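Local coordinates for protein carbamate kinase (Aeropyrum pernix, PDB 2E9Y) that probably acts as a carbamate kinase, transferring a phosphoryl group between ATP and carbamate as other carbamate kinases do, at residues A7-G12 / L231-T236; P166-V171 / V210-D215. All coordinates share one frame; numbering follows the deposited sequence.

How the contacts relate
Strand 6-10 opens the chain and takes its place in the main mixed sheet of an amino acid kinase fold. Some 220 residues later strand 231-236 comes back beside it, and contact 1 closes that large loop. Contact 2 falls wholly within the loop: the chain leaves the small antiparallel sheet at 161-165, runs through 166-171 into strand 170-173, and meets itself again at 210-215, just ahead of helix 216-226. That helix links the two sites, since its start is capped from contact 2 while its side chains pack on the strands of contact 1. The centres lie about 19 Å apart, and the two contacts do not touch.

Contact 1: A7-G12 / L231-T236; sequences AVIALG and LLVILT
Val8 and Ala10 on one strand and Leu231, Val233 and Leu235 on the other exchange backbone hydrogen bonds as neighbouring parallel strands of the main sheet of the amino acid kinase fold. Strand 48-52 pairs with the other edge of 6-10 and strand 293-297 with the far side of 231-236, which places this pair inside the sheet. Val8 N donates to Leu231 O and Val233 N returns a bond to Val8 O; Ala10 N then reaches Val233 O at 2.8 Å, almost straight at 176°, and Leu235 N closes the series on Ala10 O. Two CA-H...O contacts supplement these, the shorter from Ala7 CA to Leu231 O at 3.3 Å.

The apolar contacts divide between the two faces. On the face of Ile9 and Val233, packed by helix 301-305, Ile9 CG2 meets Leu235 CD1 at 3.6 Å, the tightest side-chain contact here. The same CD1 also lies 4.0 Å from Leu11 CD2, the two leucines running side by side. On the other face, against helices 216-226 and 275-289, Leu232 has CG anti to its backbone N (chi1 168°), which brings CD1 toward strand 6-10, 3.9 Å from Val8 O and close to Val8 CG1. Ala10 CB, beside Ile234 CG1, also touches Ser220 of helix 216-226.

Past Ala10 the strands spread, and direct pairing gives way to a bridging water, which accepts from Gly12 N at 2.7 Å and donates to Leu235 O at 2.8 Å.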
loop_
_atom_site.group_PDB
_atom_site.type_symbol
_atom_site.label_atom_id
_atom_site.label_comp_id
_atom_site.label_asym_id
_atom_site.label_seq_id
_atom_site.Cartn_x
_atom_site.Cartn_y
_atom_site.Cartn_z
ATOM N N ALA A 7 -19.184 6.495 -11.271
ATOM C CA ALA A 7 -19.814 5.468 -10.463
ATOM C C ALA A 7 -18.814 4.869 -9.486
ATOM O O ALA A 7 -17.669 4.600 -9.846
ATOM C CB ALA A 7 -20.374 4.373 -11.357
ATOM N N VAL A 8 -19.240 4.693 -8.242
ATOM C CA VAL A 8 -18.384 4.058 -7.247
ATOM C C VAL A 8 -18.846 2.606 -7.303
ATOM O O VAL A 8 -20.027 2.317 -7.105
ATOM C CB VAL A 8 -18.604 4.643 -5.828
ATOM C CG1 VAL A 8 -17.939 3.752 -4.786
ATOM C CG2 VAL A 8 -18.009 6.042 -5.755
ATOM N N ILE A 9 -17.923 1.702 -7.615
ATOM C CA ILE A 9 -18.244 0.284 -7.735
ATOM C C ILE A 9 -17.577 -0.495 -6.611
ATOM O O ILE A 9 -16.354 -0.589 -6.556
ATOM C CB ILE A 9 -17.760 -0.270 -9.092
ATOM C CG1 ILE A 9 -18.411 0.530 -10.226
ATOM C CG2 ILE A 9 -18.101 -1.750 -9.215
ATOM C CD1 ILE A 9 -17.842 0.255 -11.600
ATOM N N ALA A 10 -18.396 -1.045 -5.724
ATOM C CA ALA A 10 -17.907 -1.811 -4.586
ATOM C C ALA A 10 -17.840 -3.307 -4.895
ATOM O O ALA A 10 -18.867 -3.979 -4.990
ATOM C CB ALA A 10 -18.804 -1.561 -3.375
ATOM N N LEU A 11 -16.621 -3.814 -5.048
ATOM C CA LEU A 11 -16.401 -5.226 -5.337
ATOM C C LEU A 11 -16.463 -6.064 -4.065
ATOM O O LEU A 11 -16.226 -5.560 -2.964
ATOM C CB LEU A 11 -15.032 -5.424 -5.999
ATOM C CG LEU A 11 -14.798 -4.701 -7.326
ATOM C CD1 LEU A 11 -13.382 -4.975 -7.840
ATOM C CD2 LEU A 11 -15.833 -5.181 -8.338
ATOM N N GLY A 12 -16.781 -7.343 -4.230
ATOM C CA GLY A 12 -16.865 -8.251 -3.100
ATOM C C GLY A 12 -15.755 -9.288 -3.116
ATOM O O GLY A 12 -14.831 -9.208 -3.925
ATOM N N LEU A 231 -23.738 7.381 -9.463
ATOM C CA LEU A 231 -24.300 6.084 -9.117
ATOM C C LEU A 231 -23.435 5.290 -8.154
ATOM O O LEU A 231 -22.210 5.368 -8.204
ATOM C CB LEU A 231 -24.498 5.258 -10.394
ATOM C CG LEU A 231 -24.998 3.812 -10.282
ATOM C CD1 LEU A 231 -26.421 3.795 -9.745
ATOM C CD2 LEU A 231 -24.955 3.145 -11.650
ATOM N N LEU A 232 -24.089 4.548 -7.265
ATOM C CA LEU A 232 -23.400 3.673 -6.324
ATOM C C LEU A 232 -23.767 2.273 -6.789
ATOM O O LEU A 232 -24.948 1.945 -6.938
ATOM C CB LEU A 232 -23.884 3.877 -4.880
ATOM C CG LEU A 232 -23.425 2.798 -3.881
ATOM C CD1 LEU A 232 -21.898 2.802 -3.767
ATOM C CD2 LEU A 232 -24.054 3.039 -2.521
ATOM N N VAL A 233 -22.752 1.458 -7.038
ATOM C CA VAL A 233 -22.966 0.094 -7.495
ATOM C C VAL A 233 -22.319 -0.883 -6.521
ATOM O O VAL A 233 -21.154 -0.723 -6.160
ATOM C CB VAL A 233 -22.326 -0.131 -8.883
ATOM C CG1 VAL A 233 -22.558 -1.569 -9.343
ATOM C CG2 VAL A 233 -22.899 0.857 -9.889
ATOM N N ILE A 234 -23.079 -1.880 -6.086
ATOM C CA ILE A 234 -22.536 -2.896 -5.194
ATOM C C ILE A 234 -22.595 -4.223 -5.939
ATOM O O ILE A 234 -23.676 -4.727 -6.238
ATOM C CB ILE A 234 -23.339 -3.014 -3.889
ATOM C CG1 ILE A 234 -23.279 -1.688 -3.122
ATOM C CG2 ILE A 234 -22.752 -4.121 -3.026
ATOM C CD1 ILE A 234 -24.071 -1.687 -1.840
ATOM N N LEU A 235 -21.430 -4.780 -6.248
ATOM C CA LEU A 235 -21.368 -6.043 -6.975
ATOM C C LEU A 235 -21.055 -7.193 -6.032
ATOM O O LEU A 235 -19.996 -7.223 -5.403
ATOM C CB LEU A 235 -20.313 -5.966 -8.080
ATOM C CG LEU A 235 -20.562 -4.924 -9.177
ATOM C CD1 LEU A 235 -19.428 -4.969 -10.186
ATOM C CD2 LEU A 235 -21.897 -5.204 -9.872
ATOM N N THR A 236 -21.984 -8.138 -5.939
ATOM C CA THR A 236 -21.818 -9.281 -5.055
ATOM C C THR A 236 -21.909 -10.595 -5.834
ATOM O O THR A 236 -21.702 -10.615 -7.050
ATOM C CB THR A 236 -22.878 -9.235 -3.932
ATOM O OG1 THR A 236 -22.674 -10.323 -3.023
ATOM C CG2 THR A 236 -24.277 -9.299 -4.521
HETATM O O HOH W 1 -17.704 -8.388 -6.585
#

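Contact 2: P166-V171 / V210-D215; sequences PSPRPV and VEAVVD
Ala212 CB packs against Pro166, 3.2 Å from Pro166 O and 4.0 Å from Pro166 CB, with Pro168 CD closing in at 3.9 Å. Beside this methyl, Val213 N donates to Pro166 O, a fairly straight bond of 2.9 Å (164°) and the single direct hydrogen bond between the segments. Ser167 CA brings its hydrogen to Val213 O at 3.0 Å, a CA-H...O contact that follows the amide bond one residue on.

Beyond it the backbones part, and a water bridges them, donating to Pro168 O and accepting from Asp215 N at 2.8 Å. Val214 CG1, anti to the backbone N (chi1 175°), lies against the ring of Pro170, 4.0 Å from Pro170 CB. Val119 of strand 112-119 packs on both Pro168 and Val214, placing the contact against that strand.

The charged ends turn outward from the pair. Glu211 forms a salt bridge with Arg163 and accepts from Leu78 N, while Asp215 is the N-cap of helix 216-226, its OD1 bonded to Leu218 N. Pro166, Pro168 and Pro170 have no N-H to give, and Ser167 N and Arg169 N are bonded to Ser125 and Asp123. That leaves carbonyls and CH groups to meet 210-215, consistent with one amide bond and a water in place of regular strand pairing.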
loop_
_atom_site.group_PDB
_atom_site.type_symbol
_atom_site.label_atom_id
_atom_site.label_comp_id
_atom_site.label_asym_id
_atom_site.label_seq_id
_atom_site.Cartn_x
_atom_site.Cartn_y
_atom_site.Cartn_z
ATOM N N PRO A 166 -13.725 -3.527 16.947
ATOM C CA PRO A 166 -14.841 -2.652 16.581
ATOM C C PRO A 166 -15.033 -2.483 15.075
ATOM O O PRO A 166 -14.072 -2.499 14.307
ATOM C CB PRO A 166 -14.465 -1.318 17.228
ATOM C CG PRO A 166 -13.612 -1.710 18.386
ATOM C CD PRO A 166 -12.762 -2.813 17.805
ATOM N N SER A 167 -16.284 -2.312 14.671
ATOM C CA SER A 167 -16.616 -2.068 13.270
ATOM C C SER A 167 -17.531 -0.850 13.287
ATOM O O SER A 167 -18.731 -0.956 13.048
ATOM C CB SER A 167 -17.344 -3.262 12.650
ATOM O OG SER A 167 -17.662 -2.985 11.290
ATOM N N PRO A 168 -16.965 0.326 13.595
ATOM C CA PRO A 168 -17.692 1.599 13.666
ATOM C C PRO A 168 -18.186 2.071 12.309
ATOM O O PRO A 168 -17.646 1.685 11.272
ATOM C CB PRO A 168 -16.664 2.548 14.266
ATOM C CG PRO A 168 -15.378 2.025 13.732
ATOM C CD PRO A 168 -15.531 0.527 13.880
ATOM N N ARG A 169 -19.217 2.905 12.319
ATOM C CA ARG A 169 -19.759 3.425 11.074
ATOM C C ARG A 169 -18.873 4.538 10.519
ATOM O O ARG A 169 -18.311 5.335 11.269
ATOM C CB ARG A 169 -21.187 3.934 11.284
ATOM C CG ARG A 169 -22.212 2.811 11.384
ATOM C CD ARG A 169 -23.625 3.313 11.103
ATOM N NE ARG A 169 -24.530 2.226 10.732
ATOM C CZ ARG A 169 -24.961 1.285 11.568
ATOM N NH1 ARG A 169 -24.576 1.291 12.838
ATOM N NH2 ARG A 169 -25.777 0.335 11.132
ATOM N N PRO A 170 -18.722 4.592 9.187
ATOM C CA PRO A 170 -17.892 5.621 8.558
ATOM C C PRO A 170 -18.527 7.002 8.679
ATOM O O PRO A 170 -19.731 7.154 8.482
ATOM C CB PRO A 170 -17.790 5.141 7.112
ATOM C CG PRO A 170 -19.104 4.480 6.891
ATOM C CD PRO A 170 -19.318 3.701 8.175
ATOM N N VAL A 171 -17.717 8.003 9.017
ATOM C CA VAL A 171 -18.218 9.368 9.164
ATOM C C VAL A 171 -17.818 10.229 7.974
ATOM O O VAL A 171 -18.624 11.002 7.460
ATOM C CB VAL A 171 -17.691 10.010 10.458
ATOM C CG1 VAL A 171 -18.169 11.452 10.560
ATOM C CG2 VAL A 171 -18.173 9.201 11.658
ATOM N N VAL A 210 -6.748 3.693 14.464
ATOM C CA VAL A 210 -7.256 2.832 15.532
ATOM C C VAL A 210 -7.434 1.405 15.023
ATOM O O VAL A 210 -7.608 1.184 13.822
ATOM C CB VAL A 210 -8.612 3.333 16.089
ATOM C CG1 VAL A 210 -8.421 4.667 16.784
ATOM C CG2 VAL A 210 -9.635 3.454 14.970
ATOM N N GLU A 211 -7.370 0.433 15.929
ATOM C CA GLU A 211 -7.552 -0.952 15.520
ATOM C C GLU A 211 -9.034 -1.255 15.447
ATOM O O GLU A 211 -9.696 -1.471 16.461
ATOM C CB GLU A 211 -6.855 -1.910 16.487
ATOM C CG GLU A 211 -5.353 -2.006 16.266
ATOM C CD GLU A 211 -4.742 -3.195 16.971
ATOM O OE1 GLU A 211 -4.717 -3.194 18.220
ATOM O OE2 GLU A 211 -4.297 -4.135 16.277
ATOM N N ALA A 212 -9.550 -1.238 14.227
ATOM C CA ALA A 212 -10.956 -1.501 13.976
ATOM C C ALA A 212 -11.101 -1.730 12.485
ATOM O O ALA A 212 -10.160 -1.504 11.721
ATOM C CB ALA A 212 -11.796 -0.297 14.402
ATOM N N VAL A 213 -12.269 -2.199 12.072
ATOM C CA VAL A 213 -12.528 -2.400 10.657
ATOM C C VAL A 213 -13.765 -1.582 10.312
ATOM O O VAL A 213 -14.576 -1.269 11.185
ATOM C CB VAL A 213 -12.767 -3.885 10.312
ATOM C CG1 VAL A 213 -11.503 -4.684 10.584
ATOM C CG2 VAL A 213 -13.933 -4.437 11.115
ATOM N N VAL A 214 -13.889 -1.207 9.047
ATOM C CA VAL A 214 -15.041 -0.433 8.600
ATOM C C VAL A 214 -15.691 -1.206 7.462
ATOM O O VAL A 214 -14.995 -1.699 6.575
ATOM C CB VAL A 214 -14.601 0.965 8.111
ATOM C CG1 VAL A 214 -15.785 1.727 7.533
ATOM C CG2 VAL A 214 -13.980 1.732 9.269
ATOM N N ASP A 215 -17.016 -1.331 7.500
ATOM C CA ASP A 215 -17.742 -2.050 6.459
ATOM C C ASP A 215 -17.451 -1.394 5.108
ATOM O O ASP A 215 -17.657 -0.188 4.933
ATOM C CB ASP A 215 -19.246 -2.008 6.739
ATOM C CG ASP A 215 -20.039 -2.843 5.765
ATOM O OD1 ASP A 215 -20.330 -2.346 4.657
ATOM O OD2 ASP A 215 -20.365 -4.000 6.104
HETATM O O HOH W 2 -18.523 -0.098 9.540
#